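Local coordinates for protein sortase (Actinomyces oris, PDB 2XWG) that is a class C sortase, probably a cysteine transpeptidase that links pilin subunits during fimbrial assembly, and carries bound calcium, at residues S146-H151 with V208-C213; N186-V191 with H221-T226; V112-Y117 with E127-L132. All coordinates share one frame; numbering follows the deposited sequence.

Interaction 1: residues S146-H151 with V208-C213; sequences SVLTGH and VTLITC
Leu148 lies obliquely across two side chains of the adjacent strand, its CG 4.1 Å from Val208 CG1 and its CB 4.1 Å from Leu210 CD2. Together with Ser146 these residues occupy one face of a parallel strand pair; Val147, Thr149, Thr209 and Ile211 occupy the other. There the CG2 branch of Ile211 does the touching. With CG1 anti to the backbone N (chi1 -179°), CG2 is placed between the N and the carbonyl carbon, where it meets Val147 CG1 at 4.0 Å and comes 3.9 Å from Thr149 OG1.

Leu148 bonds to the 208-213 strand through both its backbone N and its O: the N donates to Thr209 O at 2.7 Å, and the O accepts from Ile211 N. The same pattern runs on to either end through Thr209 N to Ser146 O and Gly150 N to Ile211 O. Beyond it a side chain takes over, as Thr212 OG1 donates to Gly150 O at 2.9 Å, tilted 20° from the carbonyl plane. That hydroxyl also bonds to Thr152 OG1, just past His151, and so ties the loop after strand 144-149 to strand 206-214. The buried hydroxyl of Thr209 is satisfied by His145 and Thr226.

The bond from the Thr212 side chain to the Gly150 carbonyl thus lies one residue before Cys213 and His151, the predicted acyl-thioester nucleophile and proton donor/acceptor, and the His151 ring meets that of Trp78. Two neighbouring parallel strands, carrying a histidine just past the end of one and a cysteine near the end of the other, are characteristic of the sortase beta-barrel and its active site.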
loop_
_atom_site.group_PDB
_atom_site.type_symbol
_atom_site.label_atom_id
_atom_site.label_comp_id
_atom_site.label_asym_id
_atom_site.label_seq_id
_atom_site.Cartn_x
_atom_site.Cartn_y
_atom_site.Cartn_z
ATOM N N SER A 146 -4.836 4.062 1.130
ATOM C CA SER A 146 -3.458 3.613 1.267
ATOM C C SER A 146 -3.112 2.721 0.082
ATOM O O SER A 146 -3.875 1.805 -0.259
ATOM C CB SER A 146 -3.320 2.832 2.574
ATOM O OG SER A 146 -1.975 2.713 2.954
ATOM N N VAL A 147 -1.972 2.986 -0.546
ATOM C CA VAL A 147 -1.586 2.258 -1.750
ATOM C C VAL A 147 -0.364 1.393 -1.483
ATOM O O VAL A 147 0.697 1.919 -1.139
ATOM C CB VAL A 147 -1.259 3.223 -2.874
ATOM C CG1 VAL A 147 -0.643 2.470 -4.037
ATOM C CG2 VAL A 147 -2.519 3.941 -3.315
ATOM N N LEU A 148 -0.521 0.073 -1.619
ATOM C CA LEU A 148 0.551 -0.879 -1.300
ATOM C C LEU A 148 1.058 -1.525 -2.584
ATOM O O LEU A 148 0.262 -2.061 -3.364
ATOM C CB LEU A 148 0.063 -1.958 -0.327
ATOM C CG LEU A 148 -0.589 -1.444 0.942
ATOM C CD1 LEU A 148 -0.858 -2.584 1.824
ATOM C CD2 LEU A 148 0.340 -0.470 1.631
ATOM N N THR A 149 2.380 -1.494 -2.761
ATOM C CA THR A 149 3.064 -1.819 -4.009
ATOM C C THR A 149 3.871 -3.107 -3.921
ATOM O O THR A 149 4.568 -3.321 -2.929
ATOM C CB THR A 149 4.065 -0.715 -4.327
ATOM O OG1 THR A 149 3.443 0.558 -4.112
ATOM C CG2 THR A 149 4.482 -0.805 -5.749
ATOM N N GLY A 150 3.812 -3.942 -4.961
ATOM C CA GLY A 150 4.523 -5.205 -4.970
ATOM C C GLY A 150 4.840 -5.696 -6.373
ATOM O O GLY A 150 4.011 -5.613 -7.256
ATOM N N HIS A 151 6.042 -6.228 -6.569
ATOM C CA HIS A 151 6.493 -6.730 -7.860
ATOM C C HIS A 151 5.615 -7.847 -8.366
ATOM O O HIS A 151 4.952 -8.528 -7.596
ATOM C CB HIS A 151 7.908 -7.295 -7.750
ATOM C CG HIS A 151 8.997 -6.264 -7.806
ATOM N ND1 HIS A 151 8.973 -5.193 -8.671
ATOM C CD2 HIS A 151 10.156 -6.155 -7.113
ATOM C CE1 HIS A 151 10.065 -4.468 -8.515
ATOM N NE2 HIS A 151 10.800 -5.029 -7.571
ATOM N N VAL A 208 -7.951 0.545 0.545
ATOM C CA VAL A 208 -6.561 0.179 0.259
ATOM C C VAL A 208 -6.430 -0.416 -1.137
ATOM O O VAL A 208 -7.176 -1.319 -1.496
ATOM C CB VAL A 208 -6.025 -0.869 1.231
ATOM C CG1 VAL A 208 -4.729 -1.425 0.694
ATOM C CG2 VAL A 208 -5.816 -0.260 2.594
ATOM N N THR A 209 -5.476 0.074 -1.919
ATOM C CA THR A 209 -5.201 -0.511 -3.227
ATOM C C THR A 209 -3.862 -1.258 -3.274
ATOM O O THR A 209 -2.808 -0.702 -2.933
ATOM C CB THR A 209 -5.188 0.559 -4.323
ATOM O OG1 THR A 209 -6.447 1.238 -4.328
ATOM C CG2 THR A 209 -4.966 -0.077 -5.688
ATOM N N LEU A 210 -3.921 -2.519 -3.696
ATOM C CA LEU A 210 -2.743 -3.304 -4.004
ATOM C C LEU A 210 -2.367 -3.101 -5.474
ATOM O O LEU A 210 -3.144 -3.425 -6.372
ATOM C CB LEU A 210 -3.052 -4.772 -3.751
ATOM C CG LEU A 210 -3.762 -5.043 -2.420
ATOM C CD1 LEU A 210 -4.088 -6.506 -2.268
ATOM C CD2 LEU A 210 -2.920 -4.582 -1.233
ATOM N N ILE A 211 -1.183 -2.579 -5.750
ATOM C CA ILE A 211 -0.822 -2.394 -7.144
ATOM C C ILE A 211 0.392 -3.207 -7.546
ATOM O O ILE A 211 1.364 -3.251 -6.823
ATOM C CB ILE A 211 -0.562 -0.924 -7.446
ATOM C CG1 ILE A 211 -0.199 -0.734 -8.919
ATOM C CG2 ILE A 211 0.541 -0.394 -6.569
ATOM C CD1 ILE A 211 -0.122 0.728 -9.334
ATOM N N THR A 212 0.329 -3.859 -8.704
ATOM C CA THR A 212 1.480 -4.567 -9.246
ATOM C C THR A 212 1.633 -4.284 -10.745
ATOM O O THR A 212 0.811 -3.585 -11.347
ATOM C CB THR A 212 1.341 -6.063 -9.030
ATOM O OG1 THR A 212 2.542 -6.714 -9.439
ATOM C CG2 THR A 212 0.227 -6.584 -9.847
ATOM N N CYS A 213 2.694 -4.801 -11.351
ATOM C CA CYS A 213 2.872 -4.664 -12.787
ATOM C C CYS A 213 2.209 -5.801 -13.520
ATOM O O CYS A 213 2.030 -6.885 -12.964
ATOM C CB CYS A 213 4.342 -4.628 -13.123
ATOM S SG CYS A 213 5.029 -3.116 -12.556
#

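Interaction 2: residues N186-V191 with H221-T226; sequences NDITVV and HRLLVT
Thr226 O receives two backbone N-H groups of the facing strand: Asn186 N at 2.9 Å, in the carbonyl plane, and Asp187 N through a weak bond of 3.5 Å. Two successive residues opposite one make this a classic beta bulge. Asp187 answers with its own carbonyl, whose O accepts Thr226 N at 2.8 Å. A water bonded to Thr226 OG1 also reaches Asp187 O, weakly.

The antiparallel pairing continues past the bulge, where Thr189 O accepts Leu224 N. The face bearing Ile188, Leu223 and Val225 is apolar: Ile188 points the same way as both partners and lies alongside them, CG2 touching Leu223 CD1 at 3.8 Å and Val225 CG2 at 4.1 Å. CG2 rather than CG1 makes these contacts because it is the branch anti to the backbone N, with CG1 turned beside that N (chi1 -49°). Strand 221-229 lies between 179-191 and the cysteine-bearing 206-214 in the sortase sheet.

At the other end Val191 O takes Arg222 N at 2.8 Å, while Val190 CG1 packs against His221 CB at 3.8 Å. The Arg222 chain, bent at chi2 (-51°), leads away from 186-191, and its NH1 turns back to donate to His221 O from above the carbonyl plane. NE forms a salt bridge with Asp76, and bonds at NH1 and NH2 help to fix the guanidinium. The Arg222 side chain comes about 4 Å from that of Cys213, a position consistent with the active-site arginine of sortases. Trp78 touches this side chain as well; Asp76 and Trp78 probably belong to the lid seen in class C sortases.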
loop_
_atom_site.group_PDB
_atom_site.type_symbol
_atom_site.label_atom_id
_atom_site.label_comp_id
_atom_site.label_asym_id
_atom_site.label_seq_id
_atom_site.Cartn_x
_atom_site.Cartn_y
_atom_site.Cartn_z
ATOM N N ASN A 186 -13.368 -4.678 -4.013
ATOM C CA ASN A 186 -14.568 -4.243 -4.707
ATOM C C ASN A 186 -14.291 -3.482 -6.000
ATOM O O ASN A 186 -15.180 -2.816 -6.531
ATOM C CB ASN A 186 -15.464 -3.417 -3.785
ATOM C CG ASN A 186 -14.905 -2.031 -3.517
ATOM O OD1 ASN A 186 -13.936 -1.590 -4.155
ATOM N ND2 ASN A 186 -15.531 -1.321 -2.580
ATOM N N ASP A 187 -13.066 -3.584 -6.507
ATOM C CA ASP A 187 -12.733 -2.966 -7.782
ATOM C C ASP A 187 -11.395 -3.474 -8.309
ATOM O O ASP A 187 -10.367 -3.370 -7.647
ATOM C CB ASP A 187 -12.730 -1.437 -7.655
ATOM C CG ASP A 187 -12.817 -0.718 -9.009
ATOM O OD1 ASP A 187 -13.204 -1.355 -10.027
ATOM O OD2 ASP A 187 -12.513 0.504 -9.036
ATOM N N ILE A 188 -11.424 -4.031 -9.514
ATOM C CA ILE A 188 -10.218 -4.519 -10.165
ATOM C C ILE A 188 -10.143 -3.899 -11.544
ATOM O O ILE A 188 -11.159 -3.717 -12.205
ATOM C CB ILE A 188 -10.220 -6.043 -10.245
ATOM C CG1 ILE A 188 -10.556 -6.613 -8.858
ATOM C CG2 ILE A 188 -8.889 -6.545 -10.774
ATOM C CD1 ILE A 188 -10.300 -8.089 -8.705
ATOM N N THR A 189 -8.935 -3.573 -11.975
ATOM C CA THR A 189 -8.760 -2.620 -13.055
ATOM C C THR A 189 -7.337 -2.631 -13.581
ATOM O O THR A 189 -6.401 -2.499 -12.801
ATOM C CB THR A 189 -9.023 -1.200 -12.536
ATOM O OG1 THR A 189 -10.429 -1.019 -12.334
ATOM C CG2 THR A 189 -8.521 -0.177 -13.534
ATOM N N VAL A 190 -7.167 -2.792 -14.890
ATOM C CA VAL A 190 -5.848 -2.699 -15.504
ATOM C C VAL A 190 -5.721 -1.288 -16.016
ATOM O O VAL A 190 -6.719 -0.625 -16.187
ATOM C CB VAL A 190 -5.679 -3.730 -16.609
ATOM C CG1 VAL A 190 -4.434 -3.452 -17.413
ATOM C CG2 VAL A 190 -5.606 -5.111 -15.986
ATOM N N VAL A 191 -4.512 -0.797 -16.225
ATOM C CA VAL A 191 -4.352 0.638 -16.385
ATOM C C VAL A 191 -2.954 0.952 -16.876
ATOM O O VAL A 191 -2.065 0.138 -16.746
ATOM C CB VAL A 191 -4.676 1.359 -15.053
ATOM C CG1 VAL A 191 -3.560 2.322 -14.625
ATOM C CG2 VAL A 191 -6.013 2.058 -15.147
ATOM N N HIS A 221 1.531 -2.432 -18.297
ATOM C CA HIS A 221 0.459 -1.800 -17.515
ATOM C C HIS A 221 0.608 -1.969 -15.984
ATOM O O HIS A 221 1.674 -2.324 -15.495
ATOM C CB HIS A 221 -0.903 -2.317 -17.975
ATOM C CG HIS A 221 -1.243 -1.950 -19.386
ATOM N ND1 HIS A 221 -0.792 -2.671 -20.473
ATOM C CD2 HIS A 221 -1.997 -0.942 -19.892
ATOM C CE1 HIS A 221 -1.255 -2.125 -21.585
ATOM N NE2 HIS A 221 -1.983 -1.071 -21.261
ATOM N N ARG A 222 -0.471 -1.687 -15.247
ATOM C CA ARG A 222 -0.539 -1.869 -13.801
ATOM C C ARG A 222 -1.846 -2.514 -13.419
ATOM O O ARG A 222 -2.886 -2.095 -13.882
ATOM C CB ARG A 222 -0.495 -0.529 -13.089
ATOM C CG ARG A 222 0.717 0.281 -13.389
ATOM C CD ARG A 222 1.966 -0.516 -13.189
ATOM N NE ARG A 222 3.119 0.330 -13.473
ATOM C CZ ARG A 222 4.018 0.076 -14.414
ATOM N NH1 ARG A 222 3.895 -1.011 -15.172
ATOM N NH2 ARG A 222 5.046 0.902 -14.589
ATOM N N LEU A 223 -1.811 -3.513 -12.547
ATOM C CA LEU A 223 -3.046 -4.099 -12.053
ATOM C C LEU A 223 -3.383 -3.503 -10.678
ATOM O O LEU A 223 -2.552 -3.517 -9.778
ATOM C CB LEU A 223 -2.912 -5.614 -11.998
ATOM C CG LEU A 223 -3.939 -6.307 -11.120
ATOM C CD1 LEU A 223 -5.260 -6.308 -11.847
ATOM C CD2 LEU A 223 -3.501 -7.735 -10.815
ATOM N N LEU A 224 -4.585 -2.946 -10.531
ATOM C CA LEU A 224 -4.995 -2.265 -9.303
ATOM C C LEU A 224 -6.144 -3.006 -8.705
ATOM O O LEU A 224 -7.220 -3.021 -9.276
ATOM C CB LEU A 224 -5.470 -0.834 -9.556
ATOM C CG LEU A 224 -4.671 0.220 -10.339
ATOM C CD1 LEU A 224 -4.913 1.593 -9.759
ATOM C CD2 LEU A 224 -3.197 -0.027 -10.370
ATOM N N VAL A 225 -5.922 -3.610 -7.546
ATOM C CA VAL A 225 -6.972 -4.262 -6.798
ATOM C C VAL A 225 -7.290 -3.370 -5.606
ATOM O O VAL A 225 -6.418 -3.088 -4.786
ATOM C CB VAL A 225 -6.515 -5.643 -6.309
ATOM C CG1 VAL A 225 -7.439 -6.173 -5.197
ATOM C CG2 VAL A 225 -6.425 -6.625 -7.472
ATOM N N THR A 226 -8.527 -2.899 -5.523
ATOM C CA THR A 226 -8.907 -1.988 -4.460
ATOM C C THR A 226 -9.811 -2.727 -3.493
ATOM O O THR A 226 -10.724 -3.435 -3.913
ATOM C CB THR A 226 -9.652 -0.749 -5.009
ATOM O OG1 THR A 226 -8.835 -0.058 -5.972
ATOM C CG2 THR A 226 -10.023 0.204 -3.875
HETATM O O HOH W 1 -9.310 -0.442 -8.853
#

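Interaction 3: residues V112-Y117 with E127-L132; sequences VSLPIY and EGVGHL
Val129 starts its contact at CB, which sits 3.6 Å from Pro115 O and 4.0 Å from Ile116 CG1. Its two methyls then part. CG1, anti to the backbone N (chi1 173°), stays beside Ile116, the two side chains pointing the same way; CG2, beside the N, meets Leu114 CD1 at 3.6 Å, where the two side chains cross at about a right angle. The other branch of Ile116, CG2, comes 4.1 Å from His131 CB, and Leu148 of the next strand touches Ile116, Val129 and His131 alike. Replacing Ile116 by an alanine removes CG1, CG2 and CD1 and is likely to open a gap beside Val129 and His131 in this buried layer.

The backbones join in parallel through Val129 N to Pro115 O, Tyr117 N to Val129 O and His131 N to Tyr117 O, as expected for the two strands of a beta-alpha-beta unit, with helix 122-127 forming the connection between them. Gly128, with positive phi, is the first residue to leave the helical conformation and lies close against Pro115 O.

The Tyr117 ring turns an edge to Glu127, the residue before that glycine: Glu127 O lies near the ring plane, 3.7 Å from CE2. A water links the same carbonyl to the phenol, donating to Glu127 O at 2.7 Å and lying 2.9 Å from Tyr117 OH. The imidazole of His131 leads away from 112-117, with ND1 bonded to Tyr92 OH and NE2 to Ser136 O, which fixes the rotation of the ring.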
loop_
_atom_site.group_PDB
_atom_site.type_symbol
_atom_site.label_atom_id
_atom_site.label_comp_id
_atom_site.label_asym_id
_atom_site.label_seq_id
_atom_site.Cartn_x
_atom_site.Cartn_y
_atom_site.Cartn_z
ATOM N N VAL A 112 -0.457 -14.838 0.124
ATOM C CA VAL A 112 0.451 -13.730 0.341
ATOM C C VAL A 112 0.464 -13.359 1.811
ATOM O O VAL A 112 -0.586 -13.033 2.377
ATOM C CB VAL A 112 0.029 -12.495 -0.411
ATOM C CG1 VAL A 112 0.638 -11.285 0.247
ATOM C CG2 VAL A 112 0.438 -12.602 -1.879
ATOM N N SER A 113 1.649 -13.430 2.417
ATOM C CA SER A 113 1.892 -12.987 3.791
ATOM C C SER A 113 3.204 -12.228 3.825
ATOM O O SER A 113 4.260 -12.842 3.871
ATOM C CB SER A 113 2.010 -14.188 4.717
ATOM O OG SER A 113 2.306 -13.749 6.018
ATOM N N LEU A 114 3.139 -10.897 3.794
ATOM C CA LEU A 114 4.324 -10.065 3.576
ATOM C C LEU A 114 4.381 -8.840 4.506
ATOM O O LEU A 114 3.344 -8.324 4.904
ATOM C CB LEU A 114 4.347 -9.567 2.129
ATOM C CG LEU A 114 4.510 -10.592 1.012
ATOM C CD1 LEU A 114 4.186 -9.959 -0.345
ATOM C CD2 LEU A 114 5.929 -11.142 1.030
ATOM N N PRO A 115 5.604 -8.369 4.833
ATOM C CA PRO A 115 5.858 -7.128 5.554
ATOM C C PRO A 115 5.736 -5.953 4.620
ATOM O O PRO A 115 5.971 -6.126 3.425
ATOM C CB PRO A 115 7.318 -7.268 5.957
ATOM C CG PRO A 115 7.907 -8.077 4.879
ATOM C CD PRO A 115 6.858 -9.097 4.588
ATOM N N ILE A 116 5.387 -4.784 5.160
ATOM C CA ILE A 116 5.225 -3.547 4.403
ATOM C C ILE A 116 6.246 -2.540 4.924
ATOM O O ILE A 116 6.392 -2.371 6.129
ATOM C CB ILE A 116 3.834 -2.980 4.634
ATOM C CG1 ILE A 116 2.791 -3.936 4.083
ATOM C CG2 ILE A 116 3.695 -1.635 4.000
ATOM C CD1 ILE A 116 1.385 -3.599 4.469
ATOM N N TYR A 117 6.957 -1.884 4.019
ATOM C CA TYR A 117 7.975 -0.923 4.397
ATOM C C TYR A 117 7.672 0.426 3.775
ATOM O O TYR A 117 6.910 0.519 2.800
ATOM C CB TYR A 117 9.353 -1.371 3.907
ATOM C CG TYR A 117 9.821 -2.699 4.449
ATOM C CD1 TYR A 117 10.331 -2.802 5.728
ATOM C CD2 TYR A 117 9.767 -3.851 3.670
ATOM C CE1 TYR A 117 10.778 -4.012 6.225
ATOM C CE2 TYR A 117 10.200 -5.069 4.164
ATOM C CZ TYR A 117 10.711 -5.138 5.449
ATOM O OH TYR A 117 11.147 -6.349 5.955
ATOM N N GLU A 127 12.601 -6.343 -0.873
ATOM C CA GLU A 127 12.491 -6.795 0.508
ATOM C C GLU A 127 11.058 -7.117 0.967
ATOM O O GLU A 127 10.872 -7.895 1.908
ATOM C CB GLU A 127 13.139 -5.780 1.468
ATOM C CG GLU A 127 14.671 -5.808 1.483
ATOM C CD GLU A 127 15.222 -7.240 1.554
ATOM O OE1 GLU A 127 15.019 -7.911 2.608
ATOM O OE2 GLU A 127 15.840 -7.700 0.548
ATOM N N GLY A 128 10.054 -6.515 0.330
ATOM C CA GLY A 128 8.664 -6.824 0.633
ATOM C C GLY A 128 7.679 -5.928 -0.091
ATOM O O GLY A 128 7.933 -5.468 -1.186
ATOM N N VAL A 129 6.537 -5.675 0.520
ATOM C CA VAL A 129 5.586 -4.750 -0.057
ATOM C C VAL A 129 5.999 -3.321 0.307
ATOM O O VAL A 129 6.296 -3.025 1.473
ATOM C CB VAL A 129 4.166 -5.044 0.468
ATOM C CG1 VAL A 129 3.218 -3.971 0.009
ATOM C CG2 VAL A 129 3.695 -6.417 -0.013
ATOM N N GLY A 130 6.049 -2.432 -0.683
ATOM C CA GLY A 130 6.429 -1.054 -0.430
ATOM C C GLY A 130 5.202 -0.175 -0.362
ATOM O O GLY A 130 4.268 -0.333 -1.137
ATOM N N HIS A 131 5.193 0.760 0.571
ATOM C CA HIS A 131 4.076 1.676 0.697
ATOM C C HIS A 131 4.323 2.972 -0.055
ATOM O O HIS A 131 5.399 3.574 0.055
ATOM C CB HIS A 131 3.846 2.014 2.145
ATOM C CG HIS A 131 2.871 3.124 2.330
ATOM N ND1 HIS A 131 3.262 4.417 2.598
ATOM C CD2 HIS A 131 1.522 3.141 2.250
ATOM C CE1 HIS A 131 2.190 5.183 2.699
ATOM N NE2 HIS A 131 1.122 4.432 2.491
ATOM N N LEU A 132 3.314 3.416 -0.803
ATOM C CA LEU A 132 3.504 4.514 -1.743
ATOM C C LEU A 132 3.482 5.889 -1.084
ATOM O O LEU A 132 2.410 6.412 -0.763
ATOM C CB LEU A 132 2.473 4.444 -2.861
ATOM C CG LEU A 132 2.770 5.356 -4.038
ATOM C CD1 LEU A 132 4.194 5.138 -4.492
ATOM C CD2 LEU A 132 1.824 5.081 -5.166
HETATM O O HOH W 2 12.104 -8.465 4.284
#

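All three contacts belong to one mixed sheet, in the order 112-118, 129-131, 144-149, 206-214, 221-229, 179-191. Interaction 1 is the middle: its centre is about 9 Å from that of each of the others, whereas interactions 2 and 3 are centred about 18 Å apart and do not touch. Thr149 N lies 2.7 Å from Gly130 O, joining interactions 1 and 3, and Leu210 N lies 2.8 Å from Val225 O, joining 1 and 2. The predicted catalytic His151 and Cys213 come from interaction 1; Arg222 of interaction 2 stands about 9 Å from His151 between side chains. A bound calcium ion lies about 7 Å from the Thr149 side chain.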